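Local coordinates for epsin-2 (Saccharomyces cerevisiae, PDB 6ENR), which binds membranes enriched in phosphatidylinositol 3,5-bisphosphate and phosphatidylinositol 4,5-bisphosphate, and is required for endocytosis and for the localization of actin, at residues L22-T27 with D60-D65; A28-T33 with V73-T78; D37-L42 with L80-R85. All coordinates share one frame; numbering follows the deposited sequence.

Interaction 1: residues L22-T27 with D60-D65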
loop_
_atom_site.group_PDB
_atom_site.type_symbol
_atom_site.label_atom_id
_atom_site.label_comp_id
_atom_site.label_asym_id
_atom_site.label_seq_id
_atom_site.Cartn_x
_atom_site.Cartn_y
_atom_site.Cartn_z
ATOM N N LEU A 22 1.891 -7.261 12.412
ATOM C CA LEU A 22 0.843 -6.387 11.984
ATOM C C LEU A 22 0.855 -6.166 10.456
ATOM O O LEU A 22 -0.253 -6.147 9.825
ATOM C CB LEU A 22 0.993 -5.031 12.622
ATOM C CG LEU A 22 0.007 -3.950 12.356
ATOM C CD1 LEU A 22 -1.417 -4.341 12.687
ATOM C CD2 LEU A 22 0.421 -2.719 13.205
ATOM N N VAL A 23 2.049 -5.881 9.928
ATOM C CA VAL A 23 2.212 -5.574 8.469
ATOM C C VAL A 23 2.019 -6.861 7.646
ATOM O O VAL A 23 1.395 -6.818 6.580
ATOM C CB VAL A 23 3.478 -4.767 8.059
ATOM C CG1 VAL A 23 4.758 -5.574 8.101
ATOM C CG2 VAL A 23 3.370 -4.223 6.631
ATOM N N ARG A 24 2.483 -8.005 8.192
ATOM C CA ARG A 24 2.262 -9.320 7.551
ATOM C C ARG A 24 0.768 -9.657 7.526
ATOM O O ARG A 24 0.178 -10.008 6.473
ATOM C CB ARG A 24 3.146 -10.390 8.290
ATOM C CG ARG A 24 3.135 -11.830 7.743
ATOM C CD ARG A 24 3.726 -12.833 8.766
ATOM N NE ARG A 24 2.831 -13.023 9.940
ATOM C CZ ARG A 24 3.092 -13.784 11.012
ATOM N NH1 ARG A 24 4.238 -14.463 11.104
ATOM N NH2 ARG A 24 2.207 -13.874 12.001
ATOM N N ASP A 25 0.063 -9.448 8.642
ATOM C CA ASP A 25 -1.363 -9.763 8.656
ATOM C C ASP A 25 -2.201 -8.857 7.779
ATOM O O ASP A 25 -3.161 -9.317 7.077
ATOM C CB ASP A 25 -1.861 -9.758 10.109
ATOM C CG ASP A 25 -1.289 -10.900 10.922
ATOM O OD1 ASP A 25 -0.581 -11.774 10.380
ATOM O OD2 ASP A 25 -1.521 -10.905 12.164
ATOM N N ALA A 26 -1.823 -7.591 7.747
ATOM C CA ALA A 26 -2.506 -6.579 6.961
ATOM C C ALA A 26 -2.470 -6.859 5.445
ATOM O O ALA A 26 -3.294 -6.342 4.743
ATOM C CB ALA A 26 -1.892 -5.219 7.214
ATOM N N THR A 27 -1.455 -7.621 5.001
ATOM C CA THR A 27 -1.168 -7.836 3.581
ATOM C C THR A 27 -1.185 -9.303 3.210
ATOM O O THR A 27 -0.792 -9.639 2.104
ATOM C CB THR A 27 0.151 -7.178 3.192
ATOM O OG1 THR A 27 1.223 -7.811 3.889
ATOM C CG2 THR A 27 0.065 -5.712 3.529
ATOM N N ASP A 60 7.322 -3.366 0.291
ATOM C CA ASP A 60 8.131 -3.491 -0.933
ATOM C C ASP A 60 8.066 -4.903 -1.462
ATOM O O ASP A 60 7.867 -5.095 -2.665
ATOM C CB ASP A 60 9.567 -3.089 -0.572
ATOM C CG ASP A 60 10.473 -2.822 -1.777
ATOM O OD1 ASP A 60 10.005 -2.681 -2.921
ATOM O OD2 ASP A 60 11.722 -2.784 -1.496
ATOM N N LYS A 61 8.260 -5.914 -0.592
ATOM C CA LYS A 61 8.186 -7.328 -1.001
ATOM C C LYS A 61 6.857 -7.742 -1.611
ATOM O O LYS A 61 6.805 -8.355 -2.701
ATOM C CB LYS A 61 8.535 -8.279 0.173
ATOM C CG LYS A 61 9.956 -8.126 0.695
ATOM C CD LYS A 61 10.110 -8.779 2.086
ATOM C CE LYS A 61 11.527 -9.193 2.394
ATOM N NZ LYS A 61 12.512 -8.085 2.304
ATOM N N ARG A 62 5.783 -7.326 -0.967
ATOM C CA ARG A 62 4.472 -7.636 -1.383
ATOM C C ARG A 62 3.986 -6.894 -2.586
ATOM O O ARG A 62 3.253 -7.479 -3.408
ATOM C CB ARG A 62 3.524 -7.554 -0.156
ATOM C CG ARG A 62 3.754 -8.802 0.630
ATOM C CD ARG A 62 2.940 -9.165 1.815
ATOM N NE ARG A 62 3.462 -10.416 2.383
ATOM C CZ ARG A 62 2.959 -11.043 3.436
ATOM N NH1 ARG A 62 1.889 -10.572 4.080
ATOM N NH2 ARG A 62 3.533 -12.163 3.856
ATOM N N LEU A 63 4.419 -5.649 -2.759
ATOM C CA LEU A 63 4.069 -4.930 -4.005
ATOM C C LEU A 63 4.727 -5.525 -5.233
ATOM O O LEU A 63 4.293 -5.276 -6.340
ATOM C CB LEU A 63 4.436 -3.475 -3.903
ATOM C CG LEU A 63 3.556 -2.666 -2.948
ATOM C CD1 LEU A 63 4.216 -1.348 -2.630
ATOM C CD2 LEU A 63 2.190 -2.350 -3.507
ATOM N N ASN A 64 5.841 -6.219 -5.029
ATOM C CA ASN A 64 6.566 -6.840 -6.100
ATOM C C ASN A 64 6.060 -8.234 -6.439
ATOM O O ASN A 64 6.642 -8.904 -7.332
ATOM C CB ASN A 64 8.080 -6.837 -5.793
ATOM C CG ASN A 64 8.732 -5.503 -6.096
ATOM O OD1 ASN A 64 8.947 -5.203 -7.269
ATOM N ND2 ASN A 64 8.924 -4.638 -5.077
ATOM N N ASP A 65 4.968 -8.696 -5.795
ATOM C CA ASP A 65 4.473 -10.027 -6.092
ATOM C C ASP A 65 3.594 -10.059 -7.365
ATOM O O ASP A 65 3.262 -9.047 -7.952
ATOM C CB ASP A 65 3.713 -10.609 -4.917
ATOM C CG ASP A 65 4.232 -11.935 -4.521
ATOM O OD1 ASP A 65 4.268 -12.867 -5.392
ATOM O OD2 ASP A 65 4.592 -12.027 -3.351
#
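Within the all-helical ENTH domain of this epsin, R62 of helix 49-63 reaches across to the C-terminal part of helix 19-26, where a single guanidinium nitrogen meets both R24 and T27. The backbones stay well apart, T27 CA lying 7.5 Å from R62 CA, so the arginine side chain spans the gap. Its CG is set anti to the carbonyl carbon (chi1 -77°), and the chain then runs extended to NE, which carries the guanidinium to T27. There NH1 donates a hydrogen bond to T27 OG1 at 2.8 Å, with an N-H...O angle of 150° and the hydroxyl oxygen somewhat out of the guanidinium plane. A second bond from NH1, to R24 O at 3.0 Å, is bent and weak. T27 OG1 in turn donates to V23 O at 2.9 Å, so the hydroxyl gives its proton to V23 and accepts from R62. R62 CD packs against T27 CB at 3.7 Å. A leucine in place of R62 would probably leave T27 OG1 and R24 O without this donor and remove the polar tie between the two helices, their apolar contacts remaining. R62 and T27 both also touch S76 of helix 70-86. In related epsins, basic residues from this face line the phosphoinositide pocket; the nearness of R24 and R62 is consistent with such an anion-binding surface. Their guanidinium planes are turned 19° apart, and R62 NH2 lies 3.9 Å from R24 CG, beside its aliphatic chain.

Interaction 2: residues A28-T33 with V73-T78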
loop_
_atom_site.group_PDB
_atom_site.type_symbol
_atom_site.label_atom_id
_atom_site.label_comp_id
_atom_site.label_asym_id
_atom_site.label_seq_id
_atom_site.Cartn_x
_atom_site.Cartn_y
_atom_site.Cartn_z
ATOM N N ALA A 28 -1.734 -10.141 4.108
ATOM C CA ALA A 28 -1.784 -11.568 3.916
ATOM C C ALA A 28 -2.653 -11.963 2.710
ATOM O O ALA A 28 -3.600 -11.265 2.301
ATOM C CB ALA A 28 -2.269 -12.281 5.224
ATOM N N ASN A 29 -2.304 -13.116 2.162
ATOM C CA ASN A 29 -2.955 -13.665 0.981
ATOM C C ASN A 29 -4.260 -14.315 1.397
ATOM O O ASN A 29 -4.329 -15.549 1.580
ATOM C CB ASN A 29 -2.009 -14.718 0.278
ATOM C CG ASN A 29 -2.604 -15.237 -1.037
ATOM O OD1 ASN A 29 -3.498 -14.575 -1.598
ATOM N ND2 ASN A 29 -2.144 -16.401 -1.521
ATOM N N ASP A 30 -5.301 -13.529 1.584
ATOM C CA ASP A 30 -6.592 -14.075 1.977
ATOM C C ASP A 30 -7.544 -13.003 1.587
ATOM O O ASP A 30 -7.092 -11.961 1.138
ATOM C CB ASP A 30 -6.629 -14.410 3.484
ATOM C CG ASP A 30 -6.521 -13.191 4.382
ATOM O OD1 ASP A 30 -7.189 -12.195 4.122
ATOM O OD2 ASP A 30 -5.760 -13.245 5.361
ATOM N N SER A 31 -8.850 -13.228 1.687
ATOM C CA SER A 31 -9.818 -12.249 1.232
ATOM C C SER A 31 -10.212 -11.160 2.228
ATOM O O SER A 31 -10.966 -10.285 1.844
ATOM C CB SER A 31 -11.120 -12.963 0.777
ATOM O OG SER A 31 -11.633 -13.717 1.854
ATOM N N ARG A 32 -9.723 -11.192 3.465
ATOM C CA ARG A 32 -10.007 -10.120 4.428
ATOM C C ARG A 32 -9.284 -8.878 3.962
ATOM O O ARG A 32 -8.126 -8.960 3.578
ATOM C CB ARG A 32 -9.453 -10.447 5.825
ATOM C CG ARG A 32 -10.294 -11.427 6.568
ATOM C CD ARG A 32 -9.544 -12.030 7.739
ATOM N NE ARG A 32 -10.100 -13.351 8.036
ATOM C CZ ARG A 32 -11.269 -13.587 8.642
ATOM N NH1 ARG A 32 -12.052 -12.587 9.038
ATOM N NH2 ARG A 32 -11.658 -14.847 8.859
ATOM N N THR A 33 -9.965 -7.751 4.009
ATOM C CA THR A 33 -9.383 -6.486 3.615
ATOM C C THR A 33 -8.792 -5.941 4.893
ATOM O O THR A 33 -9.282 -6.254 5.945
ATOM C CB THR A 33 -10.448 -5.556 3.017
ATOM O OG1 THR A 33 -9.812 -4.504 2.299
ATOM C CG2 THR A 33 -11.375 -4.965 4.085
ATOM N N VAL A 73 -0.410 -7.848 -3.392
ATOM C CA VAL A 73 -0.370 -6.554 -4.082
ATOM C C VAL A 73 -1.511 -5.636 -3.759
ATOM O O VAL A 73 -1.274 -4.471 -3.413
ATOM C CB VAL A 73 -0.291 -6.792 -5.584
ATOM C CG1 VAL A 73 -0.098 -5.467 -6.311
ATOM C CG2 VAL A 73 0.792 -7.816 -5.890
ATOM N N ALA A 74 -2.718 -6.128 -3.933
ATOM C CA ALA A 74 -3.923 -5.344 -3.711
ATOM C C ALA A 74 -3.944 -4.778 -2.330
ATOM O O ALA A 74 -4.159 -3.601 -2.120
ATOM C CB ALA A 74 -5.112 -6.207 -3.946
ATOM N N LYS A 75 -3.642 -5.652 -1.347
ATOM C CA LYS A 75 -3.625 -5.193 0.050
ATOM C C LYS A 75 -2.494 -4.265 0.413
ATOM O O LYS A 75 -2.708 -3.266 1.134
ATOM C CB LYS A 75 -3.610 -6.381 1.004
ATOM C CG LYS A 75 -4.834 -7.243 0.910
ATOM C CD LYS A 75 -4.738 -8.232 2.088
ATOM C CE LYS A 75 -5.890 -9.139 2.111
ATOM N NZ LYS A 75 -5.863 -9.762 3.462
ATOM N N SER A 76 -1.298 -4.566 -0.068
ATOM C CA SER A 76 -0.180 -3.636 0.057
ATOM C C SER A 76 -0.500 -2.233 -0.525
ATOM O O SER A 76 -0.167 -1.184 0.086
ATOM C CB SER A 76 1.058 -4.233 -0.592
ATOM O OG SER A 76 1.519 -5.317 0.179
ATOM N N LEU A 77 -1.182 -2.226 -1.671
ATOM C CA LEU A 77 -1.642 -0.974 -2.234
ATOM C C LEU A 77 -2.610 -0.255 -1.343
ATOM O O LEU A 77 -2.523 0.991 -1.254
ATOM C CB LEU A 77 -2.267 -1.109 -3.625
ATOM C CG LEU A 77 -1.319 -1.162 -4.815
ATOM C CD1 LEU A 77 -2.123 -1.379 -6.059
ATOM C CD2 LEU A 77 -0.537 0.123 -4.931
ATOM N N THR A 78 -3.548 -0.986 -0.724
ATOM C CA THR A 78 -4.494 -0.343 0.213
ATOM C C THR A 78 -3.735 0.315 1.364
ATOM O O THR A 78 -4.070 1.468 1.807
ATOM C CB THR A 78 -5.512 -1.358 0.766
ATOM O OG1 THR A 78 -6.214 -1.948 -0.354
ATOM C CG2 THR A 78 -6.557 -0.656 1.694
HETATM O O HOH W 1 -7.331 -4.371 0.164
#
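K75 and D30 meet at about a right angle: the lysine side chain, extended beyond CG, points from helix 70-86 into the loop 28-33, and the aspartate crosses its end. Placing K75 CG anti to the carbonyl carbon (chi1 -63°) directs the chain at that loop, where NZ forms a salt bridge with D30 OD1 at 2.8 Å. The ammonium comes from above the carboxylate plane, 51° out of it. From the other face R32 N donates to the same oxygen at 2.8 Å, on its anti side, closing an Asx turn. D30 OD1 is thus gripped between a charged side chain and a backbone amide, which limits rotation of the carboxylate. NZ also donates to A28 O at 3.0 Å, tilted from the carbonyl plane. R32 O lies near NZ too, but the modelled spacing is too short to be relied on. Beside this cluster a water joins T78 OG1, 2.7 Å away, to T33 OG1, 3.3 Å away; T78 OG1 also bonds K125 of helix 120-134. The equivalent lysine contributes to phosphoinositide binding in epsin ENTH domains, so K75 probably lies at the same site. Here its ammonium is shared between A28 O and D30 OD1, oxygens that would be expected to stabilise its positive charge while the lysine holds the loop in its turn.

Interaction 3: residues D37-L42 with L80-R85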
loop_
_atom_site.group_PDB
_atom_site.type_symbol
_atom_site.label_atom_id
_atom_site.label_comp_id
_atom_site.label_asym_id
_atom_site.label_seq_id
_atom_site.Cartn_x
_atom_site.Cartn_y
_atom_site.Cartn_z
ATOM N N ASP A 37 -8.646 -0.390 11.874
ATOM C CA ASP A 37 -7.947 -0.466 13.122
ATOM C C ASP A 37 -6.454 -0.665 12.778
ATOM O O ASP A 37 -5.588 0.025 13.276
ATOM C CB ASP A 37 -8.461 -1.653 13.975
ATOM C CG ASP A 37 -9.909 -1.483 14.467
ATOM O OD1 ASP A 37 -10.536 -0.432 14.171
ATOM O OD2 ASP A 37 -10.441 -2.419 15.123
ATOM N N THR A 38 -6.216 -1.615 11.890
ATOM C CA THR A 38 -4.873 -2.043 11.453
ATOM C C THR A 38 -4.167 -0.939 10.670
ATOM O O THR A 38 -2.985 -0.718 10.889
ATOM C CB THR A 38 -5.019 -3.304 10.552
ATOM O OG1 THR A 38 -5.472 -4.385 11.376
ATOM C CG2 THR A 38 -3.726 -3.680 9.859
ATOM N N LEU A 39 -4.886 -0.317 9.738
ATOM C CA LEU A 39 -4.318 0.800 8.906
ATOM C C LEU A 39 -3.913 1.956 9.804
ATOM O O LEU A 39 -2.774 2.453 9.735
ATOM C CB LEU A 39 -5.321 1.268 7.891
ATOM C CG LEU A 39 -5.638 0.205 6.785
ATOM C CD1 LEU A 39 -6.800 0.677 5.989
ATOM C CD2 LEU A 39 -4.508 -0.008 5.791
ATOM N N ASP A 40 -4.787 2.328 10.735
ATOM C CA ASP A 40 -4.404 3.420 11.635
ATOM C C ASP A 40 -3.240 3.097 12.599
ATOM O O ASP A 40 -2.404 3.963 12.823
ATOM C CB ASP A 40 -5.591 4.015 12.365
ATOM C CG ASP A 40 -5.326 5.500 12.655
ATOM O OD1 ASP A 40 -5.241 6.374 11.674
ATOM O OD2 ASP A 40 -5.062 5.750 13.801
ATOM N N ASP A 41 -3.069 1.831 13.004
ATOM C CA ASP A 41 -1.944 1.484 13.841
ATOM C C ASP A 41 -0.648 1.565 12.996
ATOM O O ASP A 41 0.335 2.167 13.392
ATOM C CB ASP A 41 -2.216 0.085 14.367
ATOM C CG ASP A 41 -1.340 -0.311 15.536
ATOM O OD1 ASP A 41 -0.540 0.478 16.114
ATOM O OD2 ASP A 41 -1.496 -1.478 15.904
ATOM N N LEU A 42 -0.672 1.009 11.800
ATOM C CA LEU A 42 0.429 1.187 10.824
ATOM C C LEU A 42 0.797 2.609 10.640
ATOM O O LEU A 42 1.977 2.973 10.741
ATOM C CB LEU A 42 0.167 0.526 9.497
ATOM C CG LEU A 42 0.141 -1.023 9.643
ATOM C CD1 LEU A 42 -0.582 -1.579 8.455
ATOM C CD2 LEU A 42 1.534 -1.657 9.674
ATOM N N LEU A 80 -0.618 1.259 1.331
ATOM C CA LEU A 80 0.166 2.377 0.890
ATOM C C LEU A 80 -0.721 3.653 0.729
ATOM O O LEU A 80 -0.357 4.755 1.150
ATOM C CB LEU A 80 0.875 1.957 -0.378
ATOM C CG LEU A 80 2.139 2.598 -0.809
ATOM C CD1 LEU A 80 3.156 2.698 0.317
ATOM C CD2 LEU A 80 2.657 1.873 -2.050
ATOM N N ASP A 81 -1.886 3.430 0.144
ATOM C CA ASP A 81 -2.850 4.458 -0.083
ATOM C C ASP A 81 -3.192 5.142 1.245
ATOM O O ASP A 81 -3.303 6.373 1.283
ATOM C CB ASP A 81 -4.141 3.856 -0.711
ATOM C CG ASP A 81 -4.946 4.859 -1.535
ATOM O OD1 ASP A 81 -4.341 5.736 -2.158
ATOM O OD2 ASP A 81 -6.190 4.756 -1.608
ATOM N N TYR A 82 -3.346 4.370 2.327
ATOM C CA TYR A 82 -3.656 4.904 3.649
ATOM C C TYR A 82 -2.443 5.655 4.218
ATOM O O TYR A 82 -2.559 6.771 4.666
ATOM C CB TYR A 82 -4.106 3.788 4.609
ATOM C CG TYR A 82 -4.715 4.299 5.875
ATOM C CD1 TYR A 82 -6.101 4.549 5.948
ATOM C CD2 TYR A 82 -3.954 4.522 6.999
ATOM C CE1 TYR A 82 -6.694 5.025 7.135
ATOM C CE2 TYR A 82 -4.513 5.039 8.142
ATOM C CZ TYR A 82 -5.911 5.282 8.181
ATOM O OH TYR A 82 -6.428 5.784 9.292
ATOM N N LEU A 83 -1.253 5.057 4.125
ATOM C CA LEU A 83 -0.066 5.693 4.673
ATOM C C LEU A 83 0.262 7.033 4.030
ATOM O O LEU A 83 0.760 7.967 4.688
ATOM C CB LEU A 83 1.115 4.728 4.575
ATOM C CG LEU A 83 1.095 3.503 5.452
ATOM C CD1 LEU A 83 2.325 2.679 5.154
ATOM C CD2 LEU A 83 0.948 3.799 6.930
ATOM N N VAL A 84 0.107 7.145 2.732
ATOM C CA VAL A 84 0.440 8.423 2.097
ATOM C C VAL A 84 -0.419 9.595 2.563
ATOM O O VAL A 84 0.026 10.747 2.531
ATOM C CB VAL A 84 0.463 8.343 0.571
ATOM C CG1 VAL A 84 1.494 7.346 0.086
ATOM C CG2 VAL A 84 -0.892 8.198 -0.007
ATOM N N ARG A 85 -1.616 9.296 3.062
ATOM C CA ARG A 85 -2.472 10.338 3.706
ATOM C C ARG A 85 -2.335 10.478 5.183
ATOM O O ARG A 85 -2.226 11.611 5.694
ATOM C CB ARG A 85 -3.921 9.997 3.418
ATOM C CG ARG A 85 -4.226 9.769 2.006
ATOM C CD ARG A 85 -5.582 9.076 1.871
ATOM N NE ARG A 85 -6.191 9.337 0.580
ATOM C CZ ARG A 85 -5.852 8.770 -0.563
ATOM N NH1 ARG A 85 -4.906 7.848 -0.607
ATOM N NH2 ARG A 85 -6.474 9.130 -1.690
#
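The axes of segments 37-42 and 80-85 approach to 9.6 Å and cross at -47°, and the CA atoms come nearest at L39 and Y82, 6.7 Å from each other. At that crossing the Y82 ring lies against L39. The CB of L39 sits over the ring centre, 3.6 Å from the centroid and close to the ring normal, a CH-pi contact over the face. L39 CD1 reaches the CD1 side of the same ring, and L39 CD2 meets Y82 CB at 4.0 Å, so the leucine spreads from the ring onto the base of the tyrosine. With CG anti to the backbone N (chi1 -168°), the ring extends from its helix across L39 and carries its hydroxyl to D40. There Y82 OH donates to D40 OD1 at 2.7 Å, using the anti lone pair of that oxygen; the carboxylate stands almost perpendicular to the ring, the two planes 89° apart, and OD1 lies near the ring plane at its edge. The other oxygen, D40 OD2, accepts from Q44 one turn on, so both carboxylate oxygens have a donor. Deeper in, L83 CD2 packs on L42, 4.2 Å from L42 CB and 3.9 Å from L42 C. L42 further touches I55, and L83 touches L59, so helix 49-63 joins the same hydrophobic core. The tyrosine is held over its face by L39 and at its hydroxyl by D40, through a short bond, probably charge-assisted, which would be expected to limit tilting of the ring. The aspartate should be partly stabilised as an anion by its two donors, and the helix pair thereby combines an apolar interior with a polar hydrogen bond nearer the surface.

From the N terminus, helix 19-26 comes first, and interaction 1 closes the excursion from it through helix 36-45 to the end of helix 49-63. Interaction 2 starts directly afterwards, in the loop 28-33, and closes on helix 70-86; interaction 3 leaves from helix 36-45 and closes on that same helix further along. No contact nests within another: all three pairs cross, their segments alternating along the chain. Neighbouring contacts also touch: R62 CB lies 3.0 Å from S76 OG, and A26 CB lies 3.6 Å from T38 CG2. Together they bind the first four modelled helices of the ENTH domain and the loop 28-33 into one unit.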